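Local coordinates for protease (Helicobacter pylori, PDB 5EUF), which is a zinc-dependent M16-family peptidase and virulence factor that probably cleaves the cytoplasmic domain of human junctional adhesion molecule A, weakening the gastric epithelial barrier, at residues T86-T91 with W162-F167; Y157-W162 with P227-P232; L254-P259 with E405-T410; A260-D265 with Q378-G383. All coordinates share one frame; numbering follows the deposited sequence.

Interaction 1: T86-T91 with W162-F167; sequences TSFDIT and WTPIGF
Phe88 leaves the tight turn of the beta hairpin of strands 81-86 and 91-98 and lays one face of its ring against Pro164. From CB, the first torsion (chi1 -69°) sets CG anti to the carbonyl carbon, which swings the ring toward residues 162-164. Along one side CD2 and then CE2 approach the backbone, CE2 coming 3.6 Å from Trp162 O. At the tip, CZ lies near Thr163 CA, as CE2 does, and 4.0 Å from Pro164 CD, which CE1 also meets. That methylene sits almost over the ring centre, 11° off its normal, a CH-pi contact between a broad flat face and a rigid CH-rich ring. Proline suits the second position of the type I turn Thr163-Gly166, and Gly166 closes it with positive phi, its N giving a 3.0 Å bond to Thr163 O. In the hairpin loop, Ile90 O is gripped twice by Ser87, through N and through OG, the latter at 3.2 Å. One residue earlier Thr86 OG1 bonds to Glu56, very likely the catalytic proton acceptor, so this hairpin end borders the zinc site. The Phe88 ring also meets Phe151 and Tyr147 of helix 142-154 and Tyr160, lodging the hairpin loop against that helix.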
loop_
_atom_site.group_PDB
_atom_site.type_symbol
_atom_site.label_atom_id
_atom_site.label_comp_id
_atom_site.label_asym_id
_atom_site.label_seq_id
_atom_site.Cartn_x
_atom_site.Cartn_y
_atom_site.Cartn_z
ATOM N N THR B 86 9.324 15.174 11.945
ATOM C CA THR B 86 9.456 14.367 10.743
ATOM C C THR B 86 8.198 14.508 9.896
ATOM O O THR B 86 7.082 14.450 10.412
ATOM C CB THR B 86 9.694 12.885 11.076
ATOM O OG1 THR B 86 8.620 12.399 11.889
ATOM C CG2 THR B 86 10.998 12.714 11.832
ATOM N N SER B 87 8.378 14.710 8.597
ATOM C CA SER B 87 7.243 14.776 7.691
ATOM C C SER B 87 7.384 13.720 6.608
ATOM O O SER B 87 8.133 12.755 6.762
ATOM C CB SER B 87 7.117 16.169 7.073
ATOM O OG SER B 87 8.288 16.519 6.358
ATOM N N PHE B 88 6.661 13.908 5.512
ATOM C CA PHE B 88 6.706 12.971 4.402
ATOM C C PHE B 88 8.082 12.920 3.747
ATOM O O PHE B 88 8.535 11.858 3.320
ATOM C CB PHE B 88 5.657 13.342 3.356
ATOM C CG PHE B 88 4.244 13.125 3.810
ATOM C CD1 PHE B 88 3.578 14.100 4.531
ATOM C CD2 PHE B 88 3.580 11.948 3.505
ATOM C CE1 PHE B 88 2.274 13.902 4.946
ATOM C CE2 PHE B 88 2.277 11.746 3.916
ATOM C CZ PHE B 88 1.624 12.723 4.637
ATOM N N ASP B 89 8.746 14.071 3.677
ATOM C CA ASP B 89 9.936 14.209 2.845
ATOM C C ASP B 89 11.208 14.543 3.616
ATOM O O ASP B 89 12.308 14.200 3.183
ATOM C CB ASP B 89 9.699 15.288 1.787
ATOM C CG ASP B 89 8.438 15.047 0.987
ATOM O OD1 ASP B 89 8.136 13.873 0.693
ATOM O OD2 ASP B 89 7.747 16.031 0.651
ATOM N N ILE B 90 11.058 15.211 4.752
ATOM C CA ILE B 90 12.210 15.759 5.458
ATOM C C ILE B 90 12.148 15.511 6.965
ATOM O O ILE B 90 11.098 15.664 7.589
ATOM C CB ILE B 90 12.335 17.282 5.183
ATOM C CG1 ILE B 90 13.379 17.928 6.093
ATOM C CG2 ILE B 90 10.990 17.973 5.353
ATOM C CD1 ILE B 90 13.384 19.444 6.023
ATOM N N THR B 91 13.276 15.094 7.534
ATOM C CA THR B 91 13.441 15.028 8.984
ATOM C C THR B 91 14.260 16.231 9.446
ATOM O O THR B 91 15.326 16.507 8.894
ATOM C CB THR B 91 14.136 13.728 9.429
ATOM O OG1 THR B 91 13.331 12.601 9.065
ATOM C CG2 THR B 91 14.341 13.726 10.933
ATOM N N TRP B 162 0.721 6.306 3.165
ATOM C CA TRP B 162 0.613 6.422 4.614
ATOM C C TRP B 162 1.306 7.684 5.127
ATOM O O TRP B 162 2.270 8.170 4.532
ATOM C CB TRP B 162 1.200 5.184 5.297
ATOM C CG TRP B 162 2.667 4.975 5.030
ATOM C CD1 TRP B 162 3.710 5.464 5.760
ATOM C CD2 TRP B 162 3.247 4.223 3.957
ATOM N NE1 TRP B 162 4.903 5.066 5.210
ATOM C CE2 TRP B 162 4.648 4.302 4.102
ATOM C CE3 TRP B 162 2.720 3.492 2.888
ATOM C CZ2 TRP B 162 5.526 3.677 3.219
ATOM C CZ3 TRP B 162 3.593 2.871 2.014
ATOM C CH2 TRP B 162 4.981 2.967 2.185
ATOM N N THR B 163 0.795 8.211 6.236
ATOM C CA THR B 163 1.392 9.359 6.906
ATOM C C THR B 163 2.571 8.877 7.761
ATOM O O THR B 163 2.663 7.687 8.063
ATOM C CB THR B 163 0.350 10.091 7.770
ATOM O OG1 THR B 163 0.067 9.321 8.944
ATOM C CG2 THR B 163 -0.931 10.306 6.975
ATOM N N PRO B 164 3.487 9.789 8.140
ATOM C CA PRO B 164 4.712 9.387 8.851
ATOM C C PRO B 164 4.525 8.585 10.153
ATOM O O PRO B 164 5.513 8.062 10.665
ATOM C CB PRO B 164 5.396 10.732 9.156
ATOM C CG PRO B 164 4.381 11.789 8.847
ATOM C CD PRO B 164 3.528 11.214 7.776
ATOM N N ILE B 165 3.306 8.480 10.673
ATOM C CA ILE B 165 3.075 7.689 11.881
ATOM C C ILE B 165 3.180 6.192 11.575
ATOM O O ILE B 165 3.559 5.398 12.436
ATOM C CB ILE B 165 1.696 8.001 12.521
ATOM C CG1 ILE B 165 1.547 7.292 13.871
ATOM C CG2 ILE B 165 0.555 7.613 11.592
ATOM C CD1 ILE B 165 2.578 7.698 14.903
ATOM N N GLY B 166 2.858 5.813 10.340
ATOM C CA GLY B 166 2.937 4.426 9.921
ATOM C C GLY B 166 1.771 3.575 10.384
ATOM O O GLY B 166 0.884 4.047 11.093
ATOM N N PHE B 167 1.773 2.310 9.977
ATOM C CA PHE B 167 0.742 1.365 10.389
ATOM C C PHE B 167 1.094 0.733 11.730
ATOM O O PHE B 167 2.270 0.522 12.029
ATOM C CB PHE B 167 0.549 0.287 9.321
ATOM C CG PHE B 167 -0.024 0.809 8.040
ATOM C CD1 PHE B 167 -1.392 0.975 7.899
ATOM C CD2 PHE B 167 0.801 1.147 6.982
ATOM C CE1 PHE B 167 -1.928 1.463 6.722
ATOM C CE2 PHE B 167 0.272 1.635 5.801
ATOM C CZ PHE B 167 -1.096 1.793 5.671
#

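Interaction 2: Y157-W162 with P227-P232; sequences YHPYHW and PYMKEP
An inverse gamma turn centred on Met229 forms the principal bump here, in the linker that leads from helix 202-213 to strand 238-243, the first strand of the second sheet. The bump fits a hollow made by Tyr157, His158 and Pro159. Tyr157 CG is anti to the backbone N (chi1 -177°), which lays its ring across the turn. Met229 CB rests over one face, 3.7 Å from the centroid of the Tyr157 ring, in a CH-pi contact. Met229 CG follows to 3.4 Å from Tyr157 CZ, and bends at chi2 and chi3 then carry the selenium of this selenomethionine away; an unbranched, flexible chain suits such a path. Lys230 O meets the Tyr157 ring at its edge, 3.4 Å from CD2. Met229 O fills the neighbouring notch, near the plane of the His158 ring and 3.1 Å from its CD2. That imidazole is fixed at both nitrogens: ND1 accepts from Tyr160 N, while NE2 bonds to Asp307. Glu231 CG packs on His158 CB at 3.4 Å, and Pro232 CD lies beside Tyr157 CB. The second subunit adds to the contact, its Phe167 stacking on Tyr157. Glutamate suits this point of the linker because Glu231 OE2 gathers two backbone N-H groups, that of Val156 and, through its anti lone pair, Tyr157 N at 2.8 Å and 154°.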
loop_
_atom_site.group_PDB
_atom_site.type_symbol
_atom_site.label_atom_id
_atom_site.label_comp_id
_atom_site.label_asym_id
_atom_site.label_seq_id
_atom_site.Cartn_x
_atom_site.Cartn_y
_atom_site.Cartn_z
ATOM N N TYR B 157 0.065 3.494 -4.395
ATOM C CA TYR B 157 1.343 2.857 -4.656
ATOM C C TYR B 157 2.503 3.625 -4.031
ATOM O O TYR B 157 3.356 3.043 -3.358
ATOM C CB TYR B 157 1.538 2.717 -6.167
ATOM C CG TYR B 157 2.803 2.008 -6.575
ATOM C CD1 TYR B 157 3.222 0.860 -5.916
ATOM C CD2 TYR B 157 3.568 2.474 -7.633
ATOM C CE1 TYR B 157 4.376 0.207 -6.290
ATOM C CE2 TYR B 157 4.718 1.824 -8.020
ATOM C CZ TYR B 157 5.120 0.693 -7.345
ATOM O OH TYR B 157 6.274 0.048 -7.725
ATOM N N HIS B 158 2.528 4.934 -4.256
ATOM C CA HIS B 158 3.570 5.798 -3.710
ATOM C C HIS B 158 3.536 5.780 -2.180
ATOM O O HIS B 158 2.467 5.636 -1.587
ATOM C CB HIS B 158 3.395 7.222 -4.242
ATOM C CG HIS B 158 4.521 8.144 -3.903
ATOM N ND1 HIS B 158 4.485 8.997 -2.821
ATOM C CD2 HIS B 158 5.714 8.353 -4.508
ATOM C CE1 HIS B 158 5.608 9.688 -2.772
ATOM N NE2 HIS B 158 6.371 9.317 -3.785
ATOM N N PRO B 159 4.709 5.904 -1.534
ATOM C CA PRO B 159 4.808 5.920 -0.068
ATOM C C PRO B 159 3.926 6.958 0.637
ATOM O O PRO B 159 3.770 6.881 1.854
ATOM C CB PRO B 159 6.286 6.230 0.166
ATOM C CG PRO B 159 6.964 5.610 -0.988
ATOM C CD PRO B 159 6.038 5.808 -2.162
ATOM N N TYR B 160 3.349 7.899 -0.106
ATOM C CA TYR B 160 2.392 8.836 0.476
ATOM C C TYR B 160 1.077 8.126 0.790
ATOM O O TYR B 160 0.115 8.747 1.240
ATOM C CB TYR B 160 2.140 10.022 -0.457
ATOM C CG TYR B 160 3.315 10.965 -0.600
ATOM C CD1 TYR B 160 4.398 10.899 0.266
ATOM C CD2 TYR B 160 3.335 11.930 -1.601
ATOM C CE1 TYR B 160 5.473 11.762 0.135
ATOM C CE2 TYR B 160 4.403 12.797 -1.739
ATOM C CZ TYR B 160 5.468 12.709 -0.869
ATOM O OH TYR B 160 6.530 13.572 -1.004
ATOM N N HIS B 161 1.050 6.819 0.540
ATOM C CA HIS B 161 -0.071 5.959 0.901
ATOM C C HIS B 161 -0.323 5.990 2.407
ATOM O O HIS B 161 -1.434 5.732 2.868
ATOM C CB HIS B 161 0.202 4.526 0.436
ATOM C CG HIS B 161 -0.928 3.576 0.684
ATOM N ND1 HIS B 161 -2.140 3.672 0.035
ATOM C CD2 HIS B 161 -1.022 2.498 1.498
ATOM C CE1 HIS B 161 -2.934 2.698 0.444
ATOM N NE2 HIS B 161 -2.280 1.972 1.332
ATOM N N TRP B 162 0.721 6.306 3.165
ATOM C CA TRP B 162 0.613 6.422 4.614
ATOM C C TRP B 162 1.306 7.684 5.127
ATOM O O TRP B 162 2.270 8.170 4.532
ATOM C CB TRP B 162 1.200 5.184 5.297
ATOM C CG TRP B 162 2.667 4.975 5.030
ATOM C CD1 TRP B 162 3.710 5.464 5.760
ATOM C CD2 TRP B 162 3.247 4.223 3.957
ATOM N NE1 TRP B 162 4.903 5.066 5.210
ATOM C CE2 TRP B 162 4.648 4.302 4.102
ATOM C CE3 TRP B 162 2.720 3.492 2.888
ATOM C CZ2 TRP B 162 5.526 3.677 3.219
ATOM C CZ3 TRP B 162 3.593 2.871 2.014
ATOM C CH2 TRP B 162 4.981 2.967 2.185
ATOM N N PRO B 227 13.506 6.432 -4.193
ATOM C CA PRO B 227 12.214 5.749 -4.347
ATOM C C PRO B 227 11.748 5.746 -5.801
ATOM O O PRO B 227 11.891 6.749 -6.502
ATOM C CB PRO B 227 11.267 6.567 -3.456
ATOM C CG PRO B 227 11.968 7.858 -3.215
ATOM C CD PRO B 227 13.426 7.537 -3.225
ATOM N N TYR B 228 11.204 4.619 -6.246
ATOM C CA TYR B 228 10.852 4.437 -7.649
ATOM C C TYR B 228 9.358 4.191 -7.841
ATOM O O TYR B 228 8.883 4.041 -8.965
ATOM C CB TYR B 228 11.652 3.274 -8.241
ATOM C CG TYR B 228 11.570 2.006 -7.421
ATOM C CD1 TYR B 228 10.563 1.074 -7.645
ATOM C CD2 TYR B 228 12.494 1.741 -6.420
ATOM C CE1 TYR B 228 10.481 -0.086 -6.895
ATOM C CE2 TYR B 228 12.420 0.585 -5.665
ATOM C CZ TYR B 228 11.411 -0.326 -5.908
ATOM O OH TYR B 228 11.333 -1.478 -5.159
HETATM N N MSE B 229 8.622 4.154 -6.737
HETATM C CA MSE B 229 7.197 3.856 -6.776
HETATM C C MSE B 229 6.359 5.096 -7.060
HETATM O O MSE B 229 5.751 5.669 -6.154
HETATM C CB MSE B 229 6.758 3.217 -5.456
HETATM C CG MSE B 229 7.409 1.870 -5.175
HETATM SE SE MSE B 229 8.210 1.764 -3.406
HETATM C CE MSE B 229 9.481 3.234 -3.564
ATOM N N LYS B 230 6.321 5.505 -8.324
ATOM C CA LYS B 230 5.554 6.685 -8.708
ATOM C C LYS B 230 4.063 6.380 -8.776
ATOM O O LYS B 230 3.648 5.396 -9.389
ATOM C CB LYS B 230 6.032 7.234 -10.053
ATOM C CG LYS B 230 5.287 8.489 -10.486
ATOM C CD LYS B 230 5.848 9.073 -11.770
ATOM C CE LYS B 230 5.151 10.380 -12.124
ATOM N NZ LYS B 230 5.655 10.957 -13.403
ATOM N N GLU B 231 3.263 7.227 -8.137
ATOM C CA GLU B 231 1.814 7.092 -8.191
ATOM C C GLU B 231 1.299 7.252 -9.609
ATOM O O GLU B 231 1.557 8.267 -10.253
ATOM C CB GLU B 231 1.139 8.117 -7.283
ATOM C CG GLU B 231 0.486 7.514 -6.060
ATOM C CD GLU B 231 -0.772 6.748 -6.378
ATOM O OE1 GLU B 231 -1.475 7.121 -7.340
ATOM O OE2 GLU B 231 -1.057 5.771 -5.657
ATOM N N PRO B 232 0.576 6.239 -10.104
ATOM C CA PRO B 232 -0.089 6.370 -11.400
ATOM C C PRO B 232 -1.057 7.547 -11.377
ATOM O O PRO B 232 -1.594 7.855 -10.314
ATOM C CB PRO B 232 -0.830 5.037 -11.553
ATOM C CG PRO B 232 -0.093 4.086 -10.666
ATOM C CD PRO B 232 0.368 4.909 -9.505
#

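Interaction 3: L254-P259 with E405-T410; sequences LGYKVP and EYFKDT
The exit of helix 396-406, an inverse gamma turn centred on Phe407, folds back onto the end of strand 251-258 in the second sheet of the protease. Tyr256 fits into this bend. Its CG is anti to the carbonyl carbon (chi1 -69°), so one ring face receives Phe407 CA, 3.8 Å from the centroid in a CH-pi contact. Lys408 O lies at the ring edge, 3.1 Å from Tyr256 CE2. The Phe407 ring adds an oblique aromatic contact, its plane at 55° to that of Tyr256; a large flat tyrosine can thus meet backbone and ring together. Further along, Pro259 and Tyr406 reach tip to tip, and Pro259 CD lies over a Tyr406 face, 3.8 Å from its centroid. The opposite face carries Glu405 CG, so the Tyr406 ring is sandwiched between two aliphatic groups while its hydroxyl bonds to Asp265. Val258 CG2 touches Tyr406 CB, and Lys408 NZ returns to Glu405 O, with the donor above the carbonyl plane. Strand 251-258 itself is hydrogen-bonded between strands 412-418 and 309-317, and Phe407 packs onto Phe311 of the latter, Leu272 of helix 266-276 and Leu337 of helix 323-338.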
loop_
_atom_site.group_PDB
_atom_site.type_symbol
_atom_site.label_atom_id
_atom_site.label_comp_id
_atom_site.label_asym_id
_atom_site.label_seq_id
_atom_site.Cartn_x
_atom_site.Cartn_y
_atom_site.Cartn_z
ATOM N N LEU B 254 -11.657 16.369 1.637
ATOM C CA LEU B 254 -11.728 16.418 0.182
ATOM C C LEU B 254 -10.399 16.900 -0.380
ATOM O O LEU B 254 -10.019 18.054 -0.193
ATOM C CB LEU B 254 -12.868 17.328 -0.282
ATOM C CG LEU B 254 -12.959 17.610 -1.787
ATOM C CD1 LEU B 254 -13.087 16.322 -2.589
ATOM C CD2 LEU B 254 -14.115 18.549 -2.095
ATOM N N GLY B 255 -9.692 16.010 -1.066
ATOM C CA GLY B 255 -8.385 16.338 -1.596
ATOM C C GLY B 255 -8.289 16.169 -3.095
ATOM O O GLY B 255 -8.876 15.252 -3.671
ATOM N N TYR B 256 -7.542 17.064 -3.729
ATOM C CA TYR B 256 -7.315 17.002 -5.165
ATOM C C TYR B 256 -5.829 16.825 -5.446
ATOM O O TYR B 256 -4.993 17.478 -4.820
ATOM C CB TYR B 256 -7.846 18.266 -5.849
ATOM C CG TYR B 256 -9.356 18.387 -5.837
ATOM C CD1 TYR B 256 -10.016 19.015 -4.788
ATOM C CD2 TYR B 256 -10.120 17.871 -6.876
ATOM C CE1 TYR B 256 -11.399 19.127 -4.776
ATOM C CE2 TYR B 256 -11.500 17.981 -6.875
ATOM C CZ TYR B 256 -12.134 18.607 -5.824
ATOM O OH TYR B 256 -13.507 18.712 -5.825
ATOM N N LYS B 257 -5.503 15.933 -6.378
ATOM C CA LYS B 257 -4.113 15.705 -6.761
ATOM C C LYS B 257 -3.501 16.974 -7.333
ATOM O O LYS B 257 -4.184 17.786 -7.955
ATOM C CB LYS B 257 -4.002 14.561 -7.770
ATOM C CG LYS B 257 -4.146 13.180 -7.153
ATOM C CD LYS B 257 -2.988 12.854 -6.220
ATOM C CE LYS B 257 -3.234 11.548 -5.479
ATOM N NZ LYS B 257 -3.527 10.413 -6.401
ATOM N N VAL B 258 -2.202 17.132 -7.120
ATOM C CA VAL B 258 -1.530 18.381 -7.425
ATOM C C VAL B 258 -0.066 18.093 -7.761
ATOM O O VAL B 258 0.500 17.119 -7.259
ATOM C CB VAL B 258 -1.679 19.366 -6.233
ATOM C CG1 VAL B 258 -0.342 19.940 -5.786
ATOM C CG2 VAL B 258 -2.677 20.463 -6.578
ATOM N N PRO B 259 0.542 18.914 -8.638
ATOM C CA PRO B 259 1.925 18.712 -9.093
ATOM C C PRO B 259 2.945 18.602 -7.963
ATOM O O PRO B 259 2.641 18.922 -6.813
ATOM C CB PRO B 259 2.200 19.962 -9.931
ATOM C CG PRO B 259 0.868 20.387 -10.414
ATOM C CD PRO B 259 -0.083 20.075 -9.295
ATOM N N GLU B 405 -7.787 23.439 -13.355
ATOM C CA GLU B 405 -6.798 22.465 -13.791
ATOM C C GLU B 405 -6.761 21.242 -12.885
ATOM O O GLU B 405 -6.693 20.109 -13.360
ATOM C CB GLU B 405 -5.412 23.105 -13.846
ATOM C CG GLU B 405 -4.313 22.168 -14.315
ATOM C CD GLU B 405 -4.360 21.905 -15.808
ATOM O OE1 GLU B 405 -5.064 22.649 -16.524
ATOM O OE2 GLU B 405 -3.690 20.955 -16.264
ATOM N N TYR B 406 -6.813 21.474 -11.578
ATOM C CA TYR B 406 -6.577 20.403 -10.618
ATOM C C TYR B 406 -7.807 20.040 -9.795
ATOM O O TYR B 406 -7.896 18.931 -9.268
ATOM C CB TYR B 406 -5.429 20.788 -9.684
ATOM C CG TYR B 406 -4.178 21.231 -10.412
ATOM C CD1 TYR B 406 -3.451 20.336 -11.185
ATOM C CD2 TYR B 406 -3.725 22.541 -10.327
ATOM C CE1 TYR B 406 -2.308 20.734 -11.854
ATOM C CE2 TYR B 406 -2.583 22.948 -10.991
ATOM C CZ TYR B 406 -1.878 22.039 -11.751
ATOM O OH TYR B 406 -0.741 22.436 -12.415
ATOM N N PHE B 407 -8.757 20.963 -9.682
ATOM C CA PHE B 407 -9.944 20.701 -8.874
ATOM C C PHE B 407 -11.029 20.019 -9.698
ATOM O O PHE B 407 -12.166 20.493 -9.772
ATOM C CB PHE B 407 -10.474 21.992 -8.248
ATOM C CG PHE B 407 -9.506 22.651 -7.304
ATOM C CD1 PHE B 407 -8.506 21.915 -6.687
ATOM C CD2 PHE B 407 -9.594 24.008 -7.036
ATOM C CE1 PHE B 407 -7.611 22.519 -5.820
ATOM C CE2 PHE B 407 -8.703 24.617 -6.170
ATOM C CZ PHE B 407 -7.711 23.871 -5.561
ATOM N N LYS B 408 -10.657 18.903 -10.321
ATOM C CA LYS B 408 -11.595 18.053 -11.041
ATOM C C LYS B 408 -11.892 16.807 -10.217
ATOM O O LYS B 408 -11.023 16.313 -9.499
ATOM C CB LYS B 408 -11.037 17.662 -12.412
ATOM C CG LYS B 408 -10.762 18.841 -13.329
ATOM C CD LYS B 408 -10.575 18.390 -14.773
ATOM C CE LYS B 408 -9.131 18.536 -15.235
ATOM N NZ LYS B 408 -8.202 17.656 -14.477
ATOM N N ASP B 409 -13.115 16.300 -10.323
ATOM C CA ASP B 409 -13.524 15.121 -9.560
ATOM C C ASP B 409 -12.659 13.897 -9.867
ATOM O O ASP B 409 -12.448 13.043 -9.005
ATOM C CB ASP B 409 -14.998 14.803 -9.824
ATOM C CG ASP B 409 -15.367 14.924 -11.290
ATOM O OD1 ASP B 409 -14.478 14.742 -12.148
ATOM O OD2 ASP B 409 -16.549 15.206 -11.585
ATOM N N THR B 410 -12.145 13.829 -11.092
ATOM C CA THR B 410 -11.309 12.710 -11.518
ATOM C C THR B 410 -9.981 12.649 -10.760
ATOM O O THR B 410 -9.267 11.650 -10.827
ATOM C CB THR B 410 -11.018 12.776 -13.029
ATOM O OG1 THR B 410 -10.363 14.012 -13.342
ATOM C CG2 THR B 410 -12.310 12.672 -13.826
#

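Interaction 4: A260-D265 with Q378-G383; sequences AFKHKD and QNDLQG
Residues 378-383 run from the end of helix 365-376, which closes in a Schellman motif, into the first turn of helix 381-385, and they face the type I turn Ala260-His263. Gln378 comes first. Its CG lies over one face of the Phe261 ring, 3.7 Å from the centroid, a CH-pi contact made by the aliphatic part while NE2 bonds to Gln306. Its carbonyl oxygen accepts a 2.8 Å bond from Lys262 NZ, nearly along the C=O axis; lysine suits this exposed position because its long chain, bent at chi3, can reach a carbonyl at the helix end. Asn379 takes the positive phi of the motif (53°), which takes the chain out of the helix. Asp380, at the N-cap position of the next helix, has CG anti to its backbone N (chi1 -168°), and its OD2 lies 3.7 Å from Phe261 CE2. Asp380 and Lys262 run past each other in opposite directions, so Asp380 CG meets Lys262 CG at 3.5 Å while NZ and OD1 stay 5.3 Å apart. Gly383, having no side chain, leaves room for that carboxylate, its CA 3.9 Å from Asp380 OD2.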
loop_
_atom_site.group_PDB
_atom_site.type_symbol
_atom_site.label_atom_id
_atom_site.label_comp_id
_atom_site.label_asym_id
_atom_site.label_seq_id
_atom_site.Cartn_x
_atom_site.Cartn_y
_atom_site.Cartn_z
ATOM N N ALA B 260 4.151 18.156 -8.301
ATOM C CA ALA B 260 5.224 18.007 -7.323
ATOM C C ALA B 260 5.751 19.361 -6.826
ATOM O O ALA B 260 5.364 20.415 -7.332
ATOM C CB ALA B 260 6.354 17.182 -7.913
ATOM N N PHE B 261 6.643 19.308 -5.838
ATOM C CA PHE B 261 7.132 20.487 -5.118
ATOM C C PHE B 261 7.609 21.628 -6.011
ATOM O O PHE B 261 7.214 22.780 -5.824
ATOM C CB PHE B 261 8.273 20.076 -4.175
ATOM C CG PHE B 261 8.841 21.213 -3.363
ATOM C CD1 PHE B 261 8.299 21.538 -2.132
ATOM C CD2 PHE B 261 9.932 21.939 -3.820
ATOM C CE1 PHE B 261 8.822 22.575 -1.376
ATOM C CE2 PHE B 261 10.457 22.978 -3.072
ATOM C CZ PHE B 261 9.901 23.296 -1.848
ATOM N N LYS B 262 8.457 21.307 -6.981
ATOM C CA LYS B 262 9.178 22.329 -7.736
ATOM C C LYS B 262 8.401 22.833 -8.950
ATOM O O LYS B 262 8.989 23.150 -9.982
ATOM C CB LYS B 262 10.534 21.776 -8.178
ATOM C CG LYS B 262 11.655 22.793 -8.176
ATOM C CD LYS B 262 12.999 22.111 -8.345
ATOM C CE LYS B 262 13.205 21.043 -7.283
ATOM N NZ LYS B 262 14.538 20.388 -7.405
ATOM N N HIS B 263 7.082 22.914 -8.818
ATOM C CA HIS B 263 6.229 23.286 -9.940
ATOM C C HIS B 263 5.906 24.775 -9.910
ATOM O O HIS B 263 5.995 25.416 -8.863
ATOM C CB HIS B 263 4.941 22.461 -9.923
ATOM C CG HIS B 263 4.229 22.418 -11.240
ATOM N ND1 HIS B 263 3.281 23.348 -11.607
ATOM C CD2 HIS B 263 4.319 21.546 -12.273
ATOM C CE1 HIS B 263 2.822 23.056 -12.810
ATOM N NE2 HIS B 263 3.435 21.968 -13.237
ATOM N N LYS B 264 5.536 25.319 -11.065
ATOM C CA LYS B 264 5.242 26.744 -11.182
ATOM C C LYS B 264 3.888 27.097 -10.574
ATOM O O LYS B 264 3.690 28.204 -10.070
ATOM C CB LYS B 264 5.281 27.176 -12.650
ATOM N N ASP B 265 2.959 26.148 -10.619
ATOM C CA ASP B 265 1.595 26.394 -10.163
ATOM C C ASP B 265 1.479 26.349 -8.647
ATOM O O ASP B 265 0.427 26.663 -8.093
ATOM C CB ASP B 265 0.633 25.383 -10.790
ATOM C CG ASP B 265 0.318 25.701 -12.240
ATOM O OD1 ASP B 265 0.317 26.899 -12.600
ATOM O OD2 ASP B 265 0.069 24.756 -13.019
ATOM N N GLN B 378 15.241 20.321 -1.211
ATOM C CA GLN B 378 14.783 20.097 -2.575
ATOM C C GLN B 378 15.750 20.708 -3.583
ATOM O O GLN B 378 15.582 20.544 -4.794
ATOM C CB GLN B 378 13.382 20.681 -2.774
ATOM C CG GLN B 378 12.360 20.218 -1.750
ATOM C CD GLN B 378 12.132 18.721 -1.788
ATOM O OE1 GLN B 378 12.413 18.062 -2.790
ATOM N NE2 GLN B 378 11.621 18.172 -0.691
ATOM N N ASN B 379 16.765 21.400 -3.068
ATOM C CA ASN B 379 17.694 22.168 -3.890
ATOM C C ASN B 379 16.930 23.124 -4.801
ATOM O O ASN B 379 17.057 23.075 -6.023
ATOM C CB ASN B 379 18.595 21.242 -4.711
ATOM C CG ASN B 379 19.862 21.932 -5.188
ATOM O OD1 ASN B 379 19.864 23.131 -5.468
ATOM N ND2 ASN B 379 20.950 21.174 -5.278
ATOM N N ASP B 380 16.128 23.990 -4.189
ATOM C CA ASP B 380 15.278 24.911 -4.931
ATOM C C ASP B 380 15.299 26.306 -4.305
ATOM O O ASP B 380 14.252 26.903 -4.061
ATOM C CB ASP B 380 13.846 24.373 -4.988
ATOM C CG ASP B 380 12.974 25.127 -5.969
ATOM O OD1 ASP B 380 13.502 25.577 -7.010
ATOM O OD2 ASP B 380 11.763 25.273 -5.696
ATOM N N LEU B 381 16.495 26.823 -4.043
ATOM C CA LEU B 381 16.626 28.144 -3.438
ATOM C C LEU B 381 16.230 29.231 -4.427
ATOM O O LEU B 381 15.756 30.298 -4.035
ATOM C CB LEU B 381 18.052 28.384 -2.946
ATOM C CG LEU B 381 18.581 27.472 -1.841
ATOM C CD1 LEU B 381 19.231 26.224 -2.430
ATOM C CD2 LEU B 381 19.557 28.232 -0.963
ATOM N N GLN B 382 16.435 28.954 -5.711
ATOM C CA GLN B 382 16.040 29.879 -6.763
ATOM C C GLN B 382 14.533 30.079 -6.740
ATOM O O GLN B 382 14.040 31.189 -6.936
ATOM C CB GLN B 382 16.483 29.370 -8.135
ATOM C CG GLN B 382 16.136 30.308 -9.278
ATOM C CD GLN B 382 16.825 31.656 -9.155
ATOM O OE1 GLN B 382 17.924 31.756 -8.606
ATOM N NE2 GLN B 382 16.179 32.701 -9.662
ATOM N N GLY B 383 13.809 28.991 -6.497
ATOM C CA GLY B 383 12.366 29.048 -6.382
ATOM C C GLY B 383 11.965 29.906 -5.203
ATOM O O GLY B 383 11.028 30.696 -5.294
#

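How the interactions relate
The four contacts form a ring of neighbours across the junction of the two halves of the protease. Interactions 1 and 2 share Trp162, cross along the sequence and have centres about 13 Å apart; Asp89 OD1 and Tyr160 OH join them in a probable hydrogen bond. Interaction 4 is nested inside the loop closed by interaction 3, and the two touch. Looser links complete the circuit: Glu231 OE1 and Lys257 NZ, 4.0 Å apart, between interactions 2 and 3, and Asp89 packing on Gln378 between 1 and 4. Interaction 1 extends from the first sheet beside the zinc site, interaction 3 belongs to the second sheet, and the linker of interaction 2 connects both halves.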